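Local coordinates for CglIIR protein (Corynebacterium glutamicum, PDB 6F1S), which forms the C-terminal domain of the H subunit of the CglI restriction endonuclease, whose DEAD-Z1 helicase-like motor probably hydrolyses NTPs, at residues A[34-39]-A[151-156]. Numbering follows the deposited sequence.
Sequences ALDKKL and PIWVPN
The indole of Trp153 receives Leu39 on one face and Asp36 at its edge. The methyl CD1 of Leu39 sits almost squarely over the five-membered ring, 3.5 Å from its centroid, a CH-pi contact. Nearer the backbone, Leu39 CB lies above the rim of the six-membered ring, just outside Trp153 CZ2 (3.8 Å), and the two side chains run past each other in opposite directions. At the pyrrole edge, Trp153 NE1 donates a hydrogen bond to Asp36 OD1 over 2.8 Å. The bond is bent (149° at the hydrogen), and the oxygen, offering its anti lone pair, stands a little out of the indole plane. The carboxylate itself is turned 53° from the ring. Asp36 reaches this edge because its CG lies anti to the backbone N (chi1 -166°), which swings the carboxylate across to the strand. Its other oxygen, OD2, comes loosely up to Pro151 CG (4.1 Å); the peptide bond preceding this proline is cis.

Asp36 and Leu39, three residues apart on helix 32-46, thus meet the same indole and dock the helix on strand 152-158 of the mixed sheet. Leu129 and Arg131 of the adjacent strand 126-132 and Phe64 of strand 64-65 also touch Trp153.

Asp36 OD1 carries a second load, a salt bridge to Arg131 NE, so one oxygen serves both a neutral N-H and a cation. This pairing probably favours the ionised carboxylate. The N-H bond satisfies the polar atom of a buried indole and, together with the Leu39 methyl on the face, is expected to limit rotation of the ring about chi2.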
ATOM      1  N   ALA A  34      -1.029  15.617  -3.225  1.00 27.49           N
ATOM      2  CA  ALA A  34       0.184  15.401  -4.009  1.00 26.05           C
ATOM      3  C   ALA A  34       0.402  13.925  -4.292  1.00 25.19           C
ATOM      4  O   ALA A  34       0.755  13.547  -5.406  1.00 23.92           O
ATOM      5  CB  ALA A  34       1.397  15.984  -3.294  1.00 25.81           C
ATOM      6  N   LEU A  35       0.196  13.091  -3.279  1.00 22.42           N
ATOM      7  CA  LEU A  35       0.352  11.656  -3.467  1.00 23.20           C
ATOM      8  C   LEU A  35      -0.754  11.122  -4.376  1.00 23.02           C
ATOM      9  O   LEU A  35      -0.483  10.362  -5.305  1.00 23.47           O
ATOM     10  CB  LEU A  35       0.346  10.922  -2.128  1.00 23.40           C
ATOM     11  CG  LEU A  35       0.507   9.407  -2.278  1.00 23.28           C
ATOM     12  CD1 LEU A  35       1.865   9.070  -2.889  1.00 23.20           C
ATOM     13  CD2 LEU A  35       0.306   8.700  -0.948  1.00 22.39           C
ATOM     14  N   ASP A  36      -1.991  11.541  -4.118  1.00 24.67           N
ATOM     15  CA  ASP A  36      -3.140  11.095  -4.910  1.00 26.34           C
ATOM     16  C   ASP A  36      -2.976  11.448  -6.390  1.00 25.43           C
ATOM     17  O   ASP A  36      -3.167  10.601  -7.257  1.00 25.48           O
ATOM     18  CB  ASP A  36      -4.439  11.702  -4.369  1.00 25.21           C
ATOM     19  CG  ASP A  36      -5.675  11.023  -4.924  1.00 23.82           C
ATOM     20  OD1 ASP A  36      -5.698   9.774  -4.988  1.00 21.97           O
ATOM     21  OD2 ASP A  36      -6.624  11.742  -5.306  1.00 25.81           O
ATOM     22  N   LYS A  37      -2.615  12.696  -6.669  1.00 26.81           N
ATOM     23  CA  LYS A  37      -2.327  13.135  -8.032  1.00 28.65           C
ATOM     24  C   LYS A  37      -1.226  12.275  -8.654  1.00 25.33           C
ATOM     25  O   LYS A  37      -1.313  11.873  -9.813  1.00 24.82           O
ATOM     26  CB  LYS A  37      -1.912  14.609  -8.038  1.00 33.29           C
ATOM     27  CG  LYS A  37      -1.744  15.224  -9.421  1.00 37.70           C
ATOM     28  CD  LYS A  37      -1.049  16.582  -9.335  1.00 42.20           C
ATOM     29  CE  LYS A  37      -1.143  17.356 -10.645  1.00 45.84           C
ATOM     30  NZ  LYS A  37      -2.535  17.821 -10.914  1.00 49.19           N
ATOM     31  N   LYS A  38      -0.198  11.997  -7.861  1.00 23.98           N
ATOM     32  CA  LYS A  38       0.941  11.195  -8.295  1.00 25.10           C
ATOM     33  C   LYS A  38       0.548   9.751  -8.625  1.00 20.85           C
ATOM     34  O   LYS A  38       0.885   9.242  -9.695  1.00 19.18           O
ATOM     35  CB  LYS A  38       2.028  11.218  -7.215  1.00 27.91           C
ATOM     36  CG  LYS A  38       3.045  10.090  -7.298  1.00 33.52           C
ATOM     37  CD  LYS A  38       4.259  10.468  -8.134  1.00 39.76           C
ATOM     38  CE  LYS A  38       5.442   9.547  -7.838  1.00 39.86           C
ATOM     39  NZ  LYS A  38       5.894   9.659  -6.419  1.00 39.75           N
ATOM     40  N   LEU A  39      -0.168   9.102  -7.710  1.00 17.55           N
ATOM     41  CA  LEU A  39      -0.562   7.708  -7.899  1.00 16.79           C
ATOM     42  C   LEU A  39      -1.583   7.555  -9.028  1.00 16.10           C
ATOM     43  O   LEU A  39      -1.512   6.609  -9.814  1.00 15.82           O
ATOM     44  CB  LEU A  39      -1.118   7.118  -6.596  1.00 14.81           C
ATOM     45  CG  LEU A  39      -0.112   6.934  -5.451  1.00 14.92           C
ATOM     46  CD1 LEU A  39      -0.783   6.338  -4.218  1.00 13.93           C
ATOM     47  CD2 LEU A  39       1.062   6.067  -5.887  1.00 13.15           C
ATOM     48  N   PRO A 151      -9.793  11.594   0.180  1.00 30.09           N
ATOM     49  CA  PRO A 151      -9.568  10.152   0.062  1.00 28.64           C
ATOM     50  C   PRO A 151      -8.335   9.684   0.821  1.00 26.40           C
ATOM     51  O   PRO A 151      -7.507  10.503   1.219  1.00 26.04           O
ATOM     52  CB  PRO A 151      -9.369   9.960  -1.438  1.00 29.31           C
ATOM     53  CG  PRO A 151      -8.677  11.222  -1.851  1.00 30.97           C
ATOM     54  CD  PRO A 151      -9.276  12.321  -0.995  1.00 30.59           C
ATOM     55  N   ILE A 152      -8.224   8.374   1.014  1.00 24.31           N
ATOM     56  CA  ILE A 152      -7.046   7.778   1.626  1.00 21.60           C
ATOM     57  C   ILE A 152      -6.479   6.727   0.676  1.00 19.95           C
ATOM     58  O   ILE A 152      -7.203   6.172  -0.154  1.00 19.61           O
ATOM     59  CB  ILE A 152      -7.379   7.136   3.004  1.00 25.04           C
ATOM     60  CG1 ILE A 152      -6.106   6.803   3.790  1.00 25.53           C
ATOM     61  CG2 ILE A 152      -8.244   5.885   2.835  1.00 24.30           C
ATOM     62  CD1 ILE A 152      -5.331   8.001   4.255  1.00 25.16           C
ATOM     63  N   TRP A 153      -5.178   6.480   0.772  1.00 19.87           N
ATOM     64  CA  TRP A 153      -4.565   5.316   0.148  1.00 17.61           C
ATOM     65  C   TRP A 153      -4.075   4.408   1.266  1.00 18.55           C
ATOM     66  O   TRP A 153      -3.411   4.875   2.194  1.00 18.79           O
ATOM     67  CB  TRP A 153      -3.402   5.704  -0.763  1.00 15.51           C
ATOM     68  CG  TRP A 153      -3.786   6.261  -2.093  1.00 15.09           C
ATOM     69  CD1 TRP A 153      -3.943   7.576  -2.413  1.00 16.78           C
ATOM     70  CD2 TRP A 153      -4.037   5.523  -3.300  1.00 15.25           C
ATOM     71  NE1 TRP A 153      -4.285   7.706  -3.737  1.00 16.95           N
ATOM     72  CE2 TRP A 153      -4.349   6.461  -4.305  1.00 15.68           C
ATOM     73  CE3 TRP A 153      -4.038   4.161  -3.624  1.00 14.93           C
ATOM     74  CZ2 TRP A 153      -4.651   6.085  -5.615  1.00 13.23           C
ATOM     75  CZ3 TRP A 153      -4.340   3.789  -4.927  1.00 14.51           C
ATOM     76  CH2 TRP A 153      -4.642   4.748  -5.904  1.00 14.63           C
ATOM     77  N   VAL A 154      -4.411   3.125   1.194  1.00 15.73           N
ATOM     78  CA  VAL A 154      -3.972   2.176   2.211  1.00 15.12           C
ATOM     79  C   VAL A 154      -2.961   1.186   1.622  1.00 14.74           C
ATOM     80  O   VAL A 154      -3.246   0.516   0.632  1.00 17.97           O
ATOM     81  CB  VAL A 154      -5.162   1.408   2.815  1.00 14.78           C
ATOM     82  CG1 VAL A 154      -4.709   0.592   4.008  1.00 13.53           C
ATOM     83  CG2 VAL A 154      -6.272   2.373   3.215  1.00 14.40           C
ATOM     84  N   PRO A 155      -1.767   1.110   2.221  1.00 14.55           N
ATOM     85  CA  PRO A 155      -0.717   0.226   1.710  1.00 14.04           C
ATOM     86  C   PRO A 155      -0.749  -1.188   2.295  1.00 14.02           C
ATOM     87  O   PRO A 155      -1.000  -1.376   3.480  1.00 14.85           O
ATOM     88  CB  PRO A 155       0.563   0.950   2.132  1.00 13.53           C
ATOM     89  CG  PRO A 155       0.180   1.593   3.434  1.00 13.56           C
ATOM     90  CD  PRO A 155      -1.271   1.996   3.292  1.00 14.35           C
ATOM     91  N   ASN A 156      -0.493  -2.171   1.445  1.00 13.55           N
ATOM     92  CA  ASN A 156      -0.345  -3.555   1.865  1.00 13.58           C
ATOM     93  C   ASN A 156       0.941  -4.087   1.264  1.00 13.96           C
ATOM     94  O   ASN A 156       1.109  -4.078   0.052  1.00 14.41           O
ATOM     95  CB  ASN A 156      -1.547  -4.400   1.426  1.00 13.91           C
ATOM     96  CG  ASN A 156      -1.353  -5.886   1.690  1.00 16.12           C
ATOM     97  OD1 ASN A 156      -1.875  -6.427   2.666  1.00 19.01           O
ATOM     98  ND2 ASN A 156      -0.606  -6.556   0.816  1.00 16.04           N
TER